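Local coordinates for protein fructose 1-phosphate kinase (Staphylococcus aureus, PDB 2JG5) that probably phosphorylates fructose 1-phosphate to fructose 1,6-bisphosphate with ATP, as a member of the PfkB family of carbohydrate kinases, at residues A[10-16]-A[88-94]; A[43-47]-A[73-77]; A[58-64]-A[84-88]. All blocks are in the same frame, centred on the assembly; numbering follows the deposited sequence.

Interaction 1 joins two strands of the small four-stranded sheet that forms the lid in PfkB kinases, interaction 3 lies at the base of that lid, and interaction 2 is in the large alpha/beta domain. Along the chain, interactions 2 and 3 both fall between the two strands of interaction 1, and their own segments alternate: 43-47, 58-64, 73-77, 84-88. Interactions 1 and 3 share Arg88 and touch, with Ile11 CD1 3.7 Å from Pro63 CA; their centres are about 16 Å apart. Together they place the lid strands and their base at the interface with the second subunit. Interaction 2, centred about 20 Å from each, is internal to the alpha/beta domain, at the other end of helix 61-73.

Interaction 1 (A[10-16]-A[88-94]); sequences SIDYVIF and RINVKLK
Lys94 CB sits over one face of the Phe16 ring, 4.3 Å from its centroid and 20° off the normal, a CH-pi contact, while the amine lies near the ring's rim, Lys94 NZ 3.2 Å from Phe16 CZ. Both segments are extended strands running parallel, their axes 4.6 Å apart at closest approach and 28° between directions. The register pairs Ile11 with Ile89, Tyr13 with Val91 and Ile15 with Leu93, CA to CA 4.7 to 5.1 Å. Hydrogen bonds alternate in parallel fashion: Ile11 N to Arg88 O 3.0 Å, Asn90 N to Ile11 O 2.8 Å, Tyr13 N to Asn90 O 2.8 Å, Lys92 N to Tyr13 O 3.0 Å, Ile15 N to Lys92 O 2.9 Å and Lys94 N to Ile15 O 2.8 Å. These are the central strands of the four-stranded lid of the PfkB fold, flanked by strands 25-36 and 98-102. The face bearing Ile11, Tyr13, Ile15, Ile89, Val91 and Leu93 is apolar, and the first four meet the second subunit; Ile15 CD1 lies 3.7 Å from Val91 CG1, and Tyr13 CB 3.7 Å from Ile89 CG2. Tyr13 (chi1 t) sends its hydroxyl to Ile89 O of the second subunit, and the bond is reciprocated. The other face is more polar: Ser10 (chi1 p) donates from OG to Asp12 OD1 at 2.7 Å, while Lys92 forms a salt bridge with Glu100.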
ATOM      1  N   SER A  10      10.753   0.069   4.469  1.00 30.53           N
ATOM      2  CA  SER A  10       9.664  -0.214   3.559  1.00 30.79           C
ATOM      3  C   SER A  10       8.615  -1.121   4.134  1.00 31.00           C
ATOM      4  O   SER A  10       8.889  -1.950   5.003  1.00 31.58           O
ATOM      5  CB  SER A  10      10.209  -0.863   2.286  1.00 30.78           C
ATOM      6  OG  SER A  10      10.990  -1.987   2.618  1.00 29.98           O
ATOM      7  N   ILE A  11       7.398  -0.952   3.645  1.00 31.24           N
ATOM      8  CA  ILE A  11       6.471  -2.058   3.654  1.00 31.03           C
ATOM      9  C   ILE A  11       6.783  -2.847   2.387  1.00 30.99           C
ATOM     10  O   ILE A  11       6.840  -2.301   1.275  1.00 31.31           O
ATOM     11  CB  ILE A  11       4.998  -1.617   3.711  1.00 30.91           C
ATOM     12  CG1 ILE A  11       4.773  -0.741   4.938  1.00 30.63           C
ATOM     13  CG2 ILE A  11       4.060  -2.846   3.764  1.00 30.61           C
ATOM     14  CD1 ILE A  11       3.399  -0.130   5.023  1.00 30.10           C
ATOM     15  N   ASP A  12       7.046  -4.128   2.574  1.00 30.83           N
ATOM     16  CA  ASP A  12       7.192  -5.021   1.457  1.00 30.54           C
ATOM     17  C   ASP A  12       5.831  -5.672   1.209  1.00 30.43           C
ATOM     18  O   ASP A  12       5.434  -6.610   1.884  1.00 29.92           O
ATOM     19  CB  ASP A  12       8.307  -6.023   1.728  1.00 30.33           C
ATOM     20  CG  ASP A  12       9.657  -5.341   1.958  1.00 30.71           C
ATOM     21  OD1 ASP A  12       9.794  -4.152   1.605  1.00 29.47           O
ATOM     22  OD2 ASP A  12      10.589  -5.992   2.481  1.00 31.39           O
ATOM     23  N   TYR A  13       5.111  -5.110   0.246  1.00 30.28           N
ATOM     24  CA  TYR A  13       3.804  -5.608  -0.141  1.00 29.95           C
ATOM     25  C   TYR A  13       3.960  -6.795  -1.106  1.00 30.16           C
ATOM     26  O   TYR A  13       4.197  -6.625  -2.304  1.00 29.83           O
ATOM     27  CB  TYR A  13       2.984  -4.463  -0.741  1.00 29.42           C
ATOM     28  CG  TYR A  13       1.545  -4.788  -1.063  1.00 28.23           C
ATOM     29  CD1 TYR A  13       0.860  -5.799  -0.383  1.00 28.64           C
ATOM     30  CD2 TYR A  13       0.859  -4.065  -2.036  1.00 27.39           C
ATOM     31  CE1 TYR A  13      -0.466  -6.090  -0.682  1.00 29.28           C
ATOM     32  CE2 TYR A  13      -0.474  -4.349  -2.347  1.00 29.45           C
ATOM     33  CZ  TYR A  13      -1.127  -5.361  -1.665  1.00 28.89           C
ATOM     34  OH  TYR A  13      -2.437  -5.636  -1.946  1.00 28.14           O
ATOM     35  N   VAL A  14       3.846  -7.999  -0.554  1.00 30.13           N
ATOM     36  CA  VAL A  14       4.030  -9.215  -1.326  1.00 29.90           C
ATOM     37  C   VAL A  14       2.693  -9.660  -1.921  1.00 30.07           C
ATOM     38  O   VAL A  14       1.712  -9.822  -1.200  1.00 30.36           O
ATOM     39  CB  VAL A  14       4.670 -10.341  -0.486  1.00 29.77           C
ATOM     40  CG1 VAL A  14       4.795 -11.605  -1.310  1.00 29.11           C
ATOM     41  CG2 VAL A  14       6.047  -9.918   0.025  1.00 28.98           C
ATOM     42  N   ILE A  15       2.668  -9.830  -3.242  1.00 29.81           N
ATOM     43  CA  ILE A  15       1.447 -10.150  -3.964  1.00 29.54           C
ATOM     44  C   ILE A  15       1.633 -11.433  -4.761  1.00 29.69           C
ATOM     45  O   ILE A  15       2.510 -11.524  -5.631  1.00 29.72           O
ATOM     46  CB  ILE A  15       1.010  -9.000  -4.915  1.00 29.47           C
ATOM     47  CG1 ILE A  15       0.915  -7.666  -4.157  1.00 29.05           C
ATOM     48  CG2 ILE A  15      -0.322  -9.342  -5.581  1.00 28.51           C
ATOM     49  CD1 ILE A  15       0.755  -6.451  -5.054  1.00 29.96           C
ATOM     50  N   PHE A  16       0.818 -12.432  -4.442  1.00 29.38           N
ATOM     51  CA  PHE A  16       0.811 -13.660  -5.199  1.00 29.31           C
ATOM     52  C   PHE A  16      -0.266 -13.536  -6.242  1.00 29.37           C
ATOM     53  O   PHE A  16      -1.416 -13.199  -5.923  1.00 29.29           O
ATOM     54  CB  PHE A  16       0.544 -14.868  -4.300  1.00 29.51           C
ATOM     55  CG  PHE A  16       1.683 -15.200  -3.378  1.00 29.91           C
ATOM     56  CD1 PHE A  16       1.914 -14.439  -2.230  1.00 30.61           C
ATOM     57  CD2 PHE A  16       2.520 -16.271  -3.651  1.00 29.35           C
ATOM     58  CE1 PHE A  16       2.971 -14.743  -1.378  1.00 30.38           C
ATOM     59  CE2 PHE A  16       3.582 -16.581  -2.800  1.00 30.20           C
ATOM     60  CZ  PHE A  16       3.803 -15.817  -1.659  1.00 29.60           C
ATOM     61  N   ARG A  88       7.787   4.279   2.387  1.00 29.84           N
ATOM     62  CA  ARG A  88       7.490   3.674   1.076  1.00 29.09           C
ATOM     63  C   ARG A  88       6.858   2.296   1.160  1.00 29.23           C
ATOM     64  O   ARG A  88       7.031   1.576   2.158  1.00 28.60           O
ATOM     65  CB  ARG A  88       8.721   3.637   0.167  1.00 28.51           C
ATOM     66  CG  ARG A  88       9.902   2.883   0.729  1.00 27.33           C
ATOM     67  CD  ARG A  88      10.998   2.769  -0.294  1.00 25.49           C
ATOM     68  NE  ARG A  88      12.205   2.238   0.312  1.00 25.34           N
ATOM     69  CZ  ARG A  88      13.197   1.644  -0.339  1.00 24.41           C
ATOM     70  NH1 ARG A  88      13.138   1.467  -1.652  1.00 26.03           N
ATOM     71  NH2 ARG A  88      14.251   1.216   0.338  1.00 22.98           N
ATOM     72  N   ILE A  89       6.121   1.966   0.099  1.00 29.24           N
ATOM     73  CA  ILE A  89       5.583   0.635  -0.124  1.00 29.67           C
ATOM     74  C   ILE A  89       6.222   0.039  -1.376  1.00 30.14           C
ATOM     75  O   ILE A  89       5.982   0.487  -2.496  1.00 30.17           O
ATOM     76  CB  ILE A  89       4.025   0.605  -0.265  1.00 29.25           C
ATOM     77  CG1 ILE A  89       3.340   1.209   0.985  1.00 30.34           C
ATOM     78  CG2 ILE A  89       3.577  -0.827  -0.453  1.00 28.10           C
ATOM     79  CD1 ILE A  89       1.793   1.401   0.864  1.00 29.12           C
ATOM     80  N   ASN A  90       7.047  -0.972  -1.158  1.00 30.53           N
ATOM     81  CA  ASN A  90       7.697  -1.689  -2.220  1.00 31.13           C
ATOM     82  C   ASN A  90       6.836  -2.878  -2.601  1.00 31.20           C
ATOM     83  O   ASN A  90       6.233  -3.502  -1.732  1.00 31.86           O
ATOM     84  CB  ASN A  90       9.056  -2.172  -1.735  1.00 30.93           C
ATOM     85  CG  ASN A  90      10.015  -1.037  -1.478  1.00 31.32           C
ATOM     86  OD1 ASN A  90       9.726   0.118  -1.790  1.00 31.59           O
ATOM     87  ND2 ASN A  90      11.175  -1.360  -0.905  1.00 31.44           N
ATOM     88  N   VAL A  91       6.756  -3.176  -3.893  1.00 31.58           N
ATOM     89  CA  VAL A  91       5.910  -4.275  -4.366  1.00 31.82           C
ATOM     90  C   VAL A  91       6.741  -5.470  -4.845  1.00 32.30           C
ATOM     91  O   VAL A  91       7.682  -5.305  -5.603  1.00 32.28           O
ATOM     92  CB  VAL A  91       4.907  -3.814  -5.453  1.00 31.55           C
ATOM     93  CG1 VAL A  91       4.047  -4.976  -5.928  1.00 31.06           C
ATOM     94  CG2 VAL A  91       4.016  -2.705  -4.916  1.00 31.09           C
ATOM     95  N   LYS A  92       6.384  -6.665  -4.380  1.00 32.88           N
ATOM     96  CA  LYS A  92       7.032  -7.904  -4.800  1.00 33.43           C
ATOM     97  C   LYS A  92       5.981  -8.797  -5.447  1.00 33.75           C
ATOM     98  O   LYS A  92       5.086  -9.293  -4.759  1.00 33.84           O
ATOM     99  CB  LYS A  92       7.656  -8.631  -3.592  1.00 33.41           C
ATOM    100  CG  LYS A  92       8.322  -7.723  -2.533  1.00 34.23           C
ATOM    101  CD  LYS A  92       9.565  -7.025  -3.073  1.00 35.43           C
ATOM    102  CE  LYS A  92       9.961  -5.802  -2.229  1.00 36.87           C
ATOM    103  NZ  LYS A  92      11.288  -5.217  -2.637  1.00 35.85           N
ATOM    104  N   LEU A  93       6.077  -8.986  -6.761  1.00 34.04           N
ATOM    105  CA  LEU A  93       5.114  -9.813  -7.503  1.00 34.47           C
ATOM    106  C   LEU A  93       5.595 -11.248  -7.651  1.00 34.75           C
ATOM    107  O   LEU A  93       6.549 -11.542  -8.390  1.00 34.56           O
ATOM    108  CB  LEU A  93       4.802  -9.222  -8.880  1.00 34.27           C
ATOM    109  CG  LEU A  93       4.230  -7.808  -8.966  1.00 35.33           C
ATOM    110  CD1 LEU A  93       4.023  -7.428 -10.418  1.00 34.72           C
ATOM    111  CD2 LEU A  93       2.928  -7.678  -8.179  1.00 36.66           C
ATOM    112  N   LYS A  94       4.921 -12.145  -6.947  1.00 35.28           N
ATOM    113  CA  LYS A  94       5.292 -13.545  -6.986  1.00 36.08           C
ATOM    114  C   LYS A  94       4.346 -14.337  -7.886  1.00 36.60           C
ATOM    115  O   LYS A  94       3.248 -14.716  -7.470  1.00 37.04           O
ATOM    116  CB  LYS A  94       5.372 -14.125  -5.569  1.00 36.03           C
ATOM    117  CG  LYS A  94       6.353 -13.382  -4.641  1.00 36.26           C
ATOM    118  CD  LYS A  94       6.487 -14.056  -3.280  1.00 36.32           C
ATOM    119  CE  LYS A  94       7.239 -15.381  -3.364  1.00 38.41           C
ATOM    120  NZ  LYS A  94       6.939 -16.275  -2.195  1.00 39.94           N
TER

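Interaction 2 (A[43-47]-A[73-77]); sequences SRVLK and NSAIQ
Asn73 closes helix 61-73, and the chain then leaves it through a tight turn facing helical residues 43-47. Ser74 (phi/psi -88/1) directs its CB toward that helix, and its carbonyl O lies 3.8 Å from Lys47 CG. Ala75 (65/35) is the first residue to leave helical phi/psi, and its positive phi with two bonds back into the last turn makes a Schellman motif; glycine is commonest here, and alanine, with a single unbranched methyl, is a tolerable substitute. Ala75 O then accepts a weak hydrogen bond of 3.3 Å from Lys47 NZ, whose side chain (chi1 t, chi2 p) bends to reach it; the amine also makes a long, weak ion pair with Glu52. Ile76, extended (-111/128), supplies the apolar side chain of the contact, buried against the helix as suits isoleucine. With chi1 m and chi2 t, its CD1 lies 3.7 Å from Ser43 O, 4.0 Å from Arg44 CA and 3.7 Å from Lys47 CB, while its CG2 lies 4.0 Å from Ser43 CB. Ser43 and Lys47, spaced i, i+4 and linked by the helical Lys47 N to Ser43 O bond of 2.9 Å, share one side of the helix, facing Ile76. Gln77 pairs onward with Ala55. The arrangement belongs to the Rossmann-like alpha/beta domain of ribokinase-type enzymes, where a Schellman-capped helix turns into strand 77-82 of the parallel sheet beside helix 38-48.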
ATOM      1  N   SER A  43      17.873  -6.092  12.484  1.00 32.16           N
ATOM      2  CA  SER A  43      17.165  -6.152  13.770  1.00 32.33           C
ATOM      3  C   SER A  43      16.344  -7.444  13.889  1.00 32.31           C
ATOM      4  O   SER A  43      16.288  -8.049  14.968  1.00 32.21           O
ATOM      5  CB  SER A  43      16.272  -4.929  13.985  1.00 31.79           C
ATOM      6  OG  SER A  43      17.055  -3.790  14.281  1.00 32.13           O
ATOM      7  N   ARG A  44      15.734  -7.856  12.774  1.00 32.03           N
ATOM      8  CA  ARG A  44      14.911  -9.066  12.740  1.00 32.24           C
ATOM      9  C   ARG A  44      15.753 -10.318  13.005  1.00 31.90           C
ATOM     10  O   ARG A  44      15.343 -11.193  13.779  1.00 32.08           O
ATOM     11  CB  ARG A  44      14.170  -9.207  11.412  1.00 31.91           C
ATOM     12  CG  ARG A  44      12.943  -8.320  11.229  1.00 33.89           C
ATOM     13  CD  ARG A  44      11.942  -9.058  10.360  1.00 35.32           C
ATOM     14  NE  ARG A  44      10.808  -8.254   9.904  1.00 39.36           N
ATOM     15  CZ  ARG A  44       9.539  -8.447  10.282  1.00 40.35           C
ATOM     16  NH1 ARG A  44       9.237  -9.420  11.141  1.00 40.76           N
ATOM     17  NH2 ARG A  44       8.565  -7.674   9.801  1.00 39.45           N
ATOM     18  N   VAL A  45      16.925 -10.397  12.382  1.00 31.39           N
ATOM     19  CA  VAL A  45      17.810 -11.543  12.605  1.00 31.36           C
ATOM     20  C   VAL A  45      18.460 -11.493  13.994  1.00 30.98           C
ATOM     21  O   VAL A  45      18.550 -12.518  14.669  1.00 30.82           O
ATOM     22  CB  VAL A  45      18.871 -11.720  11.488  1.00 31.33           C
ATOM     23  CG1 VAL A  45      19.674 -13.002  11.709  1.00 30.91           C
ATOM     24  CG2 VAL A  45      18.204 -11.762  10.124  1.00 31.46           C
ATOM     25  N   LEU A  46      18.880 -10.306  14.429  1.00 30.86           N
ATOM     26  CA  LEU A  46      19.426 -10.174  15.779  1.00 30.60           C
ATOM     27  C   LEU A  46      18.389 -10.696  16.760  1.00 30.88           C
ATOM     28  O   LEU A  46      18.731 -11.438  17.678  1.00 30.87           O
ATOM     29  CB  LEU A  46      19.824  -8.731  16.116  1.00 30.40           C
ATOM     30  CG  LEU A  46      21.092  -8.109  15.511  1.00 29.78           C
ATOM     31  CD1 LEU A  46      21.148  -6.610  15.801  1.00 28.05           C
ATOM     32  CD2 LEU A  46      22.392  -8.797  15.983  1.00 28.27           C
ATOM     33  N   LYS A  47      17.118 -10.341  16.532  1.00 30.94           N
ATOM     34  CA  LYS A  47      16.010 -10.795  17.389  1.00 30.96           C
ATOM     35  C   LYS A  47      15.835 -12.312  17.438  1.00 30.63           C
ATOM     36  O   LYS A  47      15.705 -12.884  18.525  1.00 30.57           O
ATOM     37  CB  LYS A  47      14.687 -10.135  16.983  1.00 31.00           C
ATOM     38  CG  LYS A  47      13.559 -10.373  17.978  1.00 31.71           C
ATOM     39  CD  LYS A  47      13.905  -9.780  19.341  1.00 33.36           C
ATOM     40  CE  LYS A  47      13.063 -10.387  20.458  1.00 33.85           C
ATOM     41  NZ  LYS A  47      13.286  -9.625  21.718  1.00 34.57           N
ATOM     42  N   ASN A  73       5.234  -5.714  17.723  1.00 34.19           N
ATOM     43  CA  ASN A  73       4.649  -7.049  17.849  1.00 34.56           C
ATOM     44  C   ASN A  73       5.717  -8.126  17.868  1.00 34.64           C
ATOM     45  O   ASN A  73       5.511  -9.201  18.427  1.00 35.01           O
ATOM     46  CB  ASN A  73       3.662  -7.337  16.715  1.00 34.74           C
ATOM     47  CG  ASN A  73       2.441  -6.428  16.746  1.00 35.07           C
ATOM     48  OD1 ASN A  73       2.200  -5.699  17.715  1.00 34.86           O
ATOM     49  ND2 ASN A  73       1.668  -6.463  15.668  1.00 35.63           N
ATOM     50  N   SER A  74       6.855  -7.822  17.253  1.00 34.55           N
ATOM     51  CA  SER A  74       8.002  -8.721  17.211  1.00 34.69           C
ATOM     52  C   SER A  74       8.942  -8.546  18.423  1.00 34.59           C
ATOM     53  O   SER A  74       9.962  -9.241  18.531  1.00 34.65           O
ATOM     54  CB  SER A  74       8.770  -8.499  15.908  1.00 34.75           C
ATOM     55  OG  SER A  74       9.433  -9.680  15.508  1.00 35.81           O
ATOM     56  N   ALA A  75       8.587  -7.631  19.327  1.00 34.07           N
ATOM     57  CA  ALA A  75       9.406  -7.284  20.495  1.00 34.01           C
ATOM     58  C   ALA A  75      10.745  -6.646  20.098  1.00 34.01           C
ATOM     59  O   ALA A  75      11.774  -6.861  20.750  1.00 34.02           O
ATOM     60  CB  ALA A  75       9.617  -8.502  21.413  1.00 33.88           C
ATOM     61  N   ILE A  76      10.721  -5.870  19.018  1.00 33.82           N
ATOM     62  CA  ILE A  76      11.874  -5.069  18.627  1.00 33.61           C
ATOM     63  C   ILE A  76      11.554  -3.583  18.838  1.00 33.90           C
ATOM     64  O   ILE A  76      10.521  -3.085  18.379  1.00 34.18           O
ATOM     65  CB  ILE A  76      12.336  -5.367  17.178  1.00 33.32           C
ATOM     66  CG1 ILE A  76      12.675  -6.852  17.028  1.00 32.76           C
ATOM     67  CG2 ILE A  76      13.550  -4.520  16.821  1.00 33.00           C
ATOM     68  CD1 ILE A  76      12.714  -7.367  15.610  1.00 30.10           C
ATOM     69  N   GLN A  77      12.434  -2.894  19.556  1.00 34.06           N
ATOM     70  CA  GLN A  77      12.263  -1.471  19.833  1.00 34.28           C
ATOM     71  C   GLN A  77      12.632  -0.650  18.608  1.00 33.71           C
ATOM     72  O   GLN A  77      13.402  -1.105  17.751  1.00 33.86           O
ATOM     73  CB  GLN A  77      13.118  -1.037  21.033  1.00 34.35           C
ATOM     74  CG  GLN A  77      12.811  -1.767  22.326  1.00 35.17           C
ATOM     75  CD  GLN A  77      13.824  -1.457  23.420  1.00 35.74           C
ATOM     76  OE1 GLN A  77      14.650  -2.304  23.791  1.00 36.95           O
ATOM     77  NE2 GLN A  77      13.766  -0.234  23.942  1.00 37.28           N
TER

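Interaction 3 (A[58-64]-A[84-88]); sequences FAGGFPG and DEDTR
Phe58 begins this segment in extended form, its carbonyl O taking a 2.8 Å hydrogen bond from a water that also lies in a 2.8 Å hydrogen bond with Thr87 OG1; its ring turns away toward helix 110-120. Ala59 continues the strand, its CA 3.3 Å and its CB 3.7 Å from Thr87 OG1, so a small side chain suits the tight fit. Gly60 (-157/155) pairs with Thr87 (chi1 m) twice: its N donates to Thr87 OG1 at 3.1 Å, and its O accepts from Thr87 N at 3.0 Å. A CB on Gly60 would fall 2.2 Å from Glu85 O, so glycine lets the two backbones close up. At Gly61 the positive phi (63/-159) by itself favours glycine, and a CB would clash with Asp86 OD1 at 1.8 Å; Gly61 CA lies 3.3 Å from Asp86 OD1. Phe62 N donates to a second water at 2.8 Å, which donates in turn to Asp86 OD1 at 2.8 Å; Asp86 also makes a salt bridge with Lys33 of the second subunit. Pro63, in the first turn of the helix, points its ring at the other segment, with CB 3.1 Å from Thr87 O and 3.7 Å from Thr87 CB. The Gly60-Gly61 link from strand 58-59 into helix 61-73 thus binds the connection entering lid strand 88-94, where the alpha/beta domain meets the base of the lid in a PfkB (ribokinase-like) kinase.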
ATOM      1  N   PHE A  58      14.051   6.565   9.367  1.00 30.48           N
ATOM      2  CA  PHE A  58      12.935   7.474   9.091  1.00 30.40           C
ATOM      3  C   PHE A  58      11.603   6.793   8.863  1.00 30.44           C
ATOM      4  O   PHE A  58      11.497   5.892   8.034  1.00 30.42           O
ATOM      5  CB  PHE A  58      13.282   8.399   7.915  1.00 30.01           C
ATOM      6  CG  PHE A  58      14.597   9.108   8.089  1.00 30.15           C
ATOM      7  CD1 PHE A  58      15.740   8.637   7.457  1.00 28.71           C
ATOM      8  CD2 PHE A  58      14.698  10.223   8.923  1.00 28.34           C
ATOM      9  CE1 PHE A  58      16.956   9.272   7.648  1.00 30.34           C
ATOM     10  CE2 PHE A  58      15.905  10.858   9.109  1.00 27.17           C
ATOM     11  CZ  PHE A  58      17.033  10.392   8.476  1.00 28.28           C
ATOM     12  N   ALA A  59      10.581   7.233   9.603  1.00 30.54           N
ATOM     13  CA  ALA A  59       9.213   6.766   9.352  1.00 30.56           C
ATOM     14  C   ALA A  59       8.195   7.908   9.317  1.00 30.85           C
ATOM     15  O   ALA A  59       8.346   8.918  10.004  1.00 31.21           O
ATOM     16  CB  ALA A  59       8.804   5.698  10.344  1.00 29.87           C
ATOM     17  N   GLY A  60       7.158   7.731   8.504  1.00 31.21           N
ATOM     18  CA  GLY A  60       6.137   8.744   8.331  1.00 31.04           C
ATOM     19  C   GLY A  60       4.827   8.167   7.842  1.00 30.96           C
ATOM     20  O   GLY A  60       4.795   7.113   7.202  1.00 30.54           O
ATOM     21  N   GLY A  61       3.752   8.886   8.152  1.00 30.93           N
ATOM     22  CA  GLY A  61       2.406   8.494   7.800  1.00 31.09           C
ATOM     23  C   GLY A  61       1.991   7.195   8.452  1.00 31.35           C
ATOM     24  O   GLY A  61       2.567   6.763   9.462  1.00 31.08           O
ATOM     25  N   PHE A  62       0.989   6.563   7.860  1.00 31.53           N
ATOM     26  CA  PHE A  62       0.486   5.308   8.377  1.00 31.79           C
ATOM     27  C   PHE A  62       1.327   4.103   7.926  1.00 31.60           C
ATOM     28  O   PHE A  62       1.466   3.135   8.675  1.00 31.41           O
ATOM     29  CB  PHE A  62      -0.998   5.172   8.067  1.00 32.08           C
ATOM     30  CG  PHE A  62      -1.859   6.171   8.814  1.00 33.40           C
ATOM     31  CD1 PHE A  62      -2.103   6.024  10.188  1.00 34.25           C
ATOM     32  CD2 PHE A  62      -2.429   7.256   8.151  1.00 33.98           C
ATOM     33  CE1 PHE A  62      -2.902   6.941  10.884  1.00 33.57           C
ATOM     34  CE2 PHE A  62      -3.224   8.175   8.840  1.00 33.90           C
ATOM     35  CZ  PHE A  62      -3.460   8.013  10.212  1.00 33.32           C
ATOM     36  N   PRO A  63       1.918   4.166   6.717  1.00 31.47           N
ATOM     37  CA  PRO A  63       2.987   3.224   6.422  1.00 31.35           C
ATOM     38  C   PRO A  63       4.076   3.228   7.491  1.00 31.32           C
ATOM     39  O   PRO A  63       4.692   2.190   7.733  1.00 31.78           O
ATOM     40  CB  PRO A  63       3.554   3.756   5.105  1.00 31.40           C
ATOM     41  CG  PRO A  63       2.398   4.372   4.446  1.00 31.40           C
ATOM     42  CD  PRO A  63       1.642   5.039   5.560  1.00 31.63           C
ATOM     43  N   GLY A  64       4.298   4.383   8.124  1.00 31.14           N
ATOM     44  CA  GLY A  64       5.301   4.524   9.185  1.00 30.68           C
ATOM     45  C   GLY A  64       4.885   3.778  10.436  1.00 30.37           C
ATOM     46  O   GLY A  64       5.656   2.986  10.978  1.00 30.09           O
ATOM     47  N   ASP A  84       7.491  13.817   7.230  1.00 33.20           N
ATOM     48  CA  ASP A  84       6.207  14.401   6.837  1.00 33.33           C
ATOM     49  C   ASP A  84       5.526  13.681   5.659  1.00 32.98           C
ATOM     50  O   ASP A  84       4.384  13.985   5.313  1.00 32.39           O
ATOM     51  CB  ASP A  84       6.391  15.888   6.496  1.00 33.83           C
ATOM     52  CG  ASP A  84       7.073  16.667   7.608  1.00 35.36           C
ATOM     53  OD1 ASP A  84       6.741  16.424   8.790  1.00 36.47           O
ATOM     54  OD2 ASP A  84       7.937  17.528   7.297  1.00 37.18           O
ATOM     55  N   GLU A  85       6.228  12.735   5.047  1.00 32.61           N
ATOM     56  CA  GLU A  85       5.642  11.927   3.974  1.00 32.46           C
ATOM     57  C   GLU A  85       5.651  10.430   4.315  1.00 32.23           C
ATOM     58  O   GLU A  85       6.373   9.985   5.217  1.00 32.02           O
ATOM     59  CB  GLU A  85       6.375  12.174   2.649  1.00 32.48           C
ATOM     60  CG  GLU A  85       6.250  13.597   2.129  1.00 33.75           C
ATOM     61  CD  GLU A  85       6.778  13.757   0.725  1.00 34.79           C
ATOM     62  OE1 GLU A  85       7.223  12.759   0.118  1.00 34.97           O
ATOM     63  OE2 GLU A  85       6.751  14.897   0.230  1.00 36.93           O
ATOM     64  N   ASP A  86       4.859   9.662   3.567  1.00 31.83           N
ATOM     65  CA  ASP A  86       4.684   8.237   3.826  1.00 31.59           C
ATOM     66  C   ASP A  86       5.925   7.385   3.606  1.00 31.17           C
ATOM     67  O   ASP A  86       6.609   7.502   2.583  1.00 31.58           O
ATOM     68  CB  ASP A  86       3.531   7.683   2.994  1.00 31.35           C
ATOM     69  CG  ASP A  86       2.181   8.150   3.492  1.00 31.49           C
ATOM     70  OD1 ASP A  86       2.109   8.785   4.566  1.00 32.02           O
ATOM     71  OD2 ASP A  86       1.185   7.884   2.807  1.00 31.38           O
ATOM     72  N   THR A  87       6.192   6.520   4.580  1.00 30.65           N
ATOM     73  CA  THR A  87       7.170   5.446   4.437  1.00 30.28           C
ATOM     74  C   THR A  87       6.792   4.685   3.170  1.00 30.27           C
ATOM     75  O   THR A  87       5.601   4.499   2.887  1.00 30.44           O
ATOM     76  CB  THR A  87       7.161   4.527   5.674  1.00 30.09           C
ATOM     77  OG1 THR A  87       7.746   5.225   6.785  1.00 31.17           O
ATOM     78  CG2 THR A  87       7.950   3.258   5.426  1.00 28.85           C
ATOM     79  N   ARG A  88       7.787   4.279   2.387  1.00 29.84           N
ATOM     80  CA  ARG A  88       7.490   3.674   1.076  1.00 29.09           C
ATOM     81  C   ARG A  88       6.858   2.296   1.160  1.00 29.23           C
ATOM     82  O   ARG A  88       7.031   1.576   2.158  1.00 28.60           O
ATOM     83  CB  ARG A  88       8.721   3.637   0.167  1.00 28.51           C
ATOM     84  CG  ARG A  88       9.902   2.883   0.729  1.00 27.33           C
ATOM     85  CD  ARG A  88      10.998   2.769  -0.294  1.00 25.49           C
ATOM     86  NE  ARG A  88      12.205   2.238   0.312  1.00 25.34           N
ATOM     87  CZ  ARG A  88      13.197   1.644  -0.339  1.00 24.41           C
ATOM     88  NH1 ARG A  88      13.138   1.467  -1.652  1.00 26.03           N
ATOM     89  NH2 ARG A  88      14.251   1.216   0.338  1.00 22.98           N
TER
HETATM   90  O   HOH W   1      10.107   6.026   5.612  1.00 23.36           O
HETATM   91  O   HOH W   2      -0.288   7.992   5.756  1.00 29.39           O